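Side-chain contacts in adenosyl-chloride synthase (Thermotoga maritima, PDB 2ZBV), which binds adenosine and probably cleaves S-adenosyl-L-methionine, with water or a halide ion as the attacking group: residues V98-E102 / Y103-E107; N186-F189 / D190-L193. All blocks are in the same frame, centred on the assembly; numbering follows the deposited sequence.

Contact 1 (V98-E102 / Y103-E107); sequences VVAEE and YGVAE
The C-terminal turn of helix 97-103, where Val-99 and Ala-100 meet Tyr-103, Gly-104 and Val-105, carries the chain from helix into strand 105-110. A helical bond runs from Tyr-103 N to Val-99 O (2.8 Å). Gly-104 N then reaches Ala-100 O at 3.0 Å, but comes from above the carbonyl plane and bends to 133°, so this bond is less well directed than the one before it. Gly-104 leaves helical geometry with a positive phi of 87°. At its backbone angles a side chain would press on the carbonyl oxygen of Tyr-103, which is why glycine suits the exit. In this helix-to-strand connection of the N-terminal domain, strand 105-110 forms an outer strand of the chain's six-stranded mixed sheet.

One turn apart, Val-99 and Tyr-103 pack obliquely: Val-99 CB lies 3.9 Å from Tyr-103 CD2, and its CG1 methyl is as near to CE2. Tyr-103 CG stands opposite the carbonyl carbon (chi1 -59°), which brings the ring back along the helix to Val-99. Its hydroxyl is hydrogen-bonded to Ser-54 OG, and its ring also meets that of Tyr-51 on helix 43-54. A leucine in place of Tyr-103 would probably leave Ser-54 OG without this partner and weaken the packing against Tyr-51.

Val-105 begins the strand by setting its CG2 methyl 3.7 Å from Ala-100 CB. The small alanine lets the helix lie close to the sheet, where both residues also touch Met-80 of strand 77-82.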
loop_
_atom_site.group_PDB
_atom_site.type_symbol
_atom_site.label_atom_id
_atom_site.label_comp_id
_atom_site.label_asym_id
_atom_site.label_seq_id
_atom_site.Cartn_x
_atom_site.Cartn_y
_atom_site.Cartn_z
ATOM N N VAL A 98 2.612 -6.533 24.232
ATOM C CA VAL A 98 4.057 -6.352 24.147
ATOM C C VAL A 98 4.548 -4.963 24.563
ATOM O O VAL A 98 5.492 -4.859 25.344
ATOM C CB VAL A 98 4.588 -6.700 22.728
ATOM C CG1 VAL A 98 6.119 -6.747 22.743
ATOM C CG2 VAL A 98 4.029 -8.057 22.271
ATOM N N VAL A 99 3.931 -3.894 24.064
ATOM C CA VAL A 99 4.380 -2.559 24.466
ATOM C C VAL A 99 4.199 -2.365 25.973
ATOM O O VAL A 99 5.046 -1.759 26.631
ATOM C CB VAL A 99 3.624 -1.429 23.733
ATOM C CG1 VAL A 99 4.081 -1.358 22.284
ATOM C CG2 VAL A 99 2.110 -1.653 23.828
ATOM N N ALA A 100 3.095 -2.883 26.511
ATOM C CA ALA A 100 2.816 -2.793 27.944
ATOM C C ALA A 100 3.919 -3.483 28.744
ATOM O O ALA A 100 4.398 -2.957 29.745
ATOM C CB ALA A 100 1.478 -3.451 28.265
ATOM N N GLU A 101 4.306 -4.669 28.294
ATOM C CA GLU A 101 5.332 -5.458 28.963
ATOM C C GLU A 101 6.736 -4.881 28.811
ATOM O O GLU A 101 7.519 -4.886 29.761
ATOM C CB GLU A 101 5.302 -6.896 28.431
ATOM C CG GLU A 101 6.435 -7.791 28.922
ATOM C CD GLU A 101 6.372 -8.074 30.417
ATOM O OE1 GLU A 101 7.276 -8.773 30.927
ATOM O OE2 GLU A 101 5.422 -7.604 31.082
ATOM N N GLU A 102 7.051 -4.372 27.624
ATOM C CA GLU A 102 8.374 -3.821 27.354
ATOM C C GLU A 102 8.613 -2.408 27.867
ATOM O O GLU A 102 9.712 -2.085 28.320
ATOM C CB GLU A 102 8.652 -3.848 25.851
ATOM C CG GLU A 102 8.660 -5.235 25.230
ATOM C CD GLU A 102 9.746 -6.129 25.798
ATOM O OE1 GLU A 102 10.882 -5.643 25.986
ATOM O OE2 GLU A 102 9.467 -7.322 26.045
ATOM N N TYR A 103 7.595 -1.558 27.791
ATOM C CA TYR A 103 7.751 -0.175 28.225
ATOM C C TYR A 103 7.205 0.121 29.619
ATOM O O TYR A 103 7.567 1.125 30.225
ATOM C CB TYR A 103 7.063 0.782 27.243
ATOM C CG TYR A 103 7.547 0.739 25.807
ATOM C CD1 TYR A 103 8.911 0.691 25.501
ATOM C CD2 TYR A 103 6.641 0.834 24.750
ATOM C CE1 TYR A 103 9.354 0.747 24.176
ATOM C CE2 TYR A 103 7.072 0.890 23.421
ATOM C CZ TYR A 103 8.429 0.853 23.143
ATOM O OH TYR A 103 8.855 0.978 21.840
ATOM N N GLY A 104 6.323 -0.736 30.118
ATOM C CA GLY A 104 5.725 -0.487 31.417
ATOM C C GLY A 104 4.492 0.383 31.221
ATOM O O GLY A 104 4.481 1.275 30.373
ATOM N N VAL A 105 3.454 0.132 32.009
ATOM C CA VAL A 105 2.205 0.878 31.897
ATOM C C VAL A 105 2.136 2.043 32.878
ATOM O O VAL A 105 2.241 1.855 34.089
ATOM C CB VAL A 105 0.995 -0.044 32.149
ATOM C CG1 VAL A 105 -0.299 0.733 31.967
ATOM C CG2 VAL A 105 1.051 -1.239 31.202
ATOM N N ALA A 106 1.945 3.246 32.347
ATOM C CA ALA A 106 1.856 4.431 33.183
ATOM C C ALA A 106 0.404 4.725 33.560
ATOM O O ALA A 106 0.108 5.097 34.695
ATOM C CB ALA A 106 2.461 5.628 32.454
ATOM N N GLU A 107 -0.503 4.537 32.609
ATOM C CA GLU A 107 -1.913 4.820 32.848
ATOM C C GLU A 107 -2.792 4.236 31.751
ATOM O O GLU A 107 -2.395 4.215 30.585
ATOM C CB GLU A 107 -2.109 6.332 32.896
ATOM C CG GLU A 107 -3.519 6.811 33.144
ATOM C CD GLU A 107 -3.602 8.328 33.136
ATOM O OE1 GLU A 107 -2.757 8.970 33.797
ATOM O OE2 GLU A 107 -4.503 8.884 32.475
#

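Contact 2 (N186-F189 / D190-L193); sequences NIPF and DLFL
One face of the Phe-189 ring receives Phe-192 CD1, which stands 3.7 Å above the plane and is displaced toward the rim, while Leu-193 approaches the same ring obliquely, with CD2 3.7 Å from Phe-189 CE2. The two phenylalanine side chains run side by side in the same direction. Their planes are inclined at 50° and their centroids are 5.2 Å apart, an oblique pairing. In both, CG lies opposite the backbone N (chi1 -157° in Phe-189 and 172° in Phe-192), which turns the two rings to a common side of the short helix 189-192, where both touch Leu-238 of strand 237-242.

Pro-188 occupies the N-cap position. Its carbonyl oxygen accepts the bond from Phe-192 N at 3.1 Å, and Phe-189 O takes Leu-193 N at 2.9 Å. Proline suits this place because its ring restrains phi while its carbonyl is still available to the helix. Its CD packs against Leu-191 CB at 3.8 Å, the two side chains lying alongside each other. Ile-187, at the corner after strand 183-185, sets CG2 4.2 Å from Leu-191 CD2.

With aromatic and aliphatic groups meeting across the turn, the side-chain contacts are apolar, and the directional bonds come from the backbone; the rings therefore probably help hold the helix to the C-terminal sheet, through contacts such as those with Leu-238.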
loop_
_atom_site.group_PDB
_atom_site.type_symbol
_atom_site.label_atom_id
_atom_site.label_comp_id
_atom_site.label_asym_id
_atom_site.label_seq_id
_atom_site.Cartn_x
_atom_site.Cartn_y
_atom_site.Cartn_z
ATOM N N ASN A 186 10.845 -14.168 18.777
ATOM C CA ASN A 186 10.545 -13.283 19.892
ATOM C C ASN A 186 11.704 -13.371 20.877
ATOM O O ASN A 186 11.600 -12.937 22.020
ATOM C CB ASN A 186 9.238 -13.708 20.566
ATOM C CG ASN A 186 9.334 -15.067 21.227
ATOM O OD1 ASN A 186 10.103 -15.930 20.797
ATOM N ND2 ASN A 186 8.538 -15.270 22.276
ATOM N N ILE A 187 12.814 -13.934 20.411
ATOM C CA ILE A 187 14.016 -14.093 21.223
ATOM C C ILE A 187 14.930 -12.881 21.058
ATOM O O ILE A 187 15.414 -12.604 19.963
ATOM C CB ILE A 187 14.807 -15.351 20.795
ATOM C CG1 ILE A 187 13.936 -16.596 20.957
ATOM C CG2 ILE A 187 16.085 -15.474 21.621
ATOM C CD1 ILE A 187 14.483 -17.815 20.238
ATOM N N PRO A 188 15.183 -12.137 22.147
ATOM C CA PRO A 188 16.061 -10.976 21.991
ATOM C C PRO A 188 17.452 -11.472 21.616
ATOM O O PRO A 188 17.924 -12.469 22.170
ATOM C CB PRO A 188 16.038 -10.330 23.378
ATOM C CG PRO A 188 14.725 -10.803 23.970
ATOM C CD PRO A 188 14.674 -12.235 23.524
ATOM N N PHE A 189 18.113 -10.798 20.681
ATOM C CA PHE A 189 19.447 -11.240 20.293
ATOM C C PHE A 189 20.396 -11.152 21.486
ATOM O O PHE A 189 21.385 -11.881 21.552
ATOM C CB PHE A 189 19.997 -10.408 19.136
ATOM C CG PHE A 189 21.067 -11.116 18.355
ATOM C CD1 PHE A 189 20.731 -12.109 17.442
ATOM C CD2 PHE A 189 22.409 -10.833 18.573
ATOM C CE1 PHE A 189 21.716 -12.813 16.757
ATOM C CE2 PHE A 189 23.404 -11.533 17.894
ATOM C CZ PHE A 189 23.056 -12.525 16.984
ATOM N N ASP A 190 20.095 -10.255 22.423
ATOM C CA ASP A 190 20.909 -10.101 23.630
ATOM C C ASP A 190 20.796 -11.366 24.472
ATOM O O ASP A 190 21.789 -11.861 25.004
ATOM C CB ASP A 190 20.437 -8.904 24.461
ATOM C CG ASP A 190 20.871 -7.580 23.873
ATOM O OD1 ASP A 190 22.063 -7.452 23.518
ATOM O OD2 ASP A 190 20.025 -6.665 23.775
ATOM N N LEU A 191 19.577 -11.881 24.592
ATOM C CA LEU A 191 19.339 -13.101 25.350
ATOM C C LEU A 191 20.158 -14.217 24.701
ATOM O O LEU A 191 20.814 -15.008 25.382
ATOM C CB LEU A 191 17.853 -13.464 25.314
ATOM C CG LEU A 191 17.456 -14.673 26.163
ATOM C CD1 LEU A 191 17.562 -14.297 27.632
ATOM C CD2 LEU A 191 16.042 -15.110 25.833
ATOM N N PHE A 192 20.109 -14.267 23.374
ATOM C CA PHE A 192 20.845 -15.266 22.609
ATOM C C PHE A 192 22.343 -15.121 22.850
ATOM O O PHE A 192 23.074 -16.110 22.895
ATOM C CB PHE A 192 20.529 -15.107 21.117
ATOM C CG PHE A 192 21.376 -15.963 20.214
ATOM C CD1 PHE A 192 22.354 -15.389 19.414
ATOM C CD2 PHE A 192 21.183 -17.339 20.150
ATOM C CE1 PHE A 192 23.129 -16.173 18.559
ATOM C CE2 PHE A 192 21.951 -18.132 19.301
ATOM C CZ PHE A 192 22.926 -17.547 18.503
ATOM N N LEU A 193 22.796 -13.886 23.017
ATOM C CA LEU A 193 24.209 -13.625 23.248
ATOM C C LEU A 193 24.698 -14.111 24.605
ATOM O O LEU A 193 25.892 -14.036 24.896
ATOM C CB LEU A 193 24.500 -12.132 23.103
ATOM C CG LEU A 193 24.455 -11.587 21.672
ATOM C CD1 LEU A 193 24.704 -10.087 21.682
ATOM C CD2 LEU A 193 25.501 -12.302 20.826
#

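How the contacts relate
Contacts 1 and 2 are both local, but they sit at opposite ends of short helices: 98-102/103-107 lets the chain out of helix 97-103, whereas 186-189/190-193 leads it into helix 189-192. Accordingly, glycine serves the first and proline the second. One lies in the N-terminal domain and the other in the C-terminal domain; their centres are about 19 Å apart and they do not meet. Both are partly buried, each combining covered apolar residues with exposed ones. Contact 1 adds a polar anchor, the tyrosine hydroxyl, to its aliphatic packing; contact 2 relies on apolar side chains. Contact 1 joins its helix to both helix 43-54 and strand 77-82; contact 2 packs its helix on strands 237-242 and 258-262.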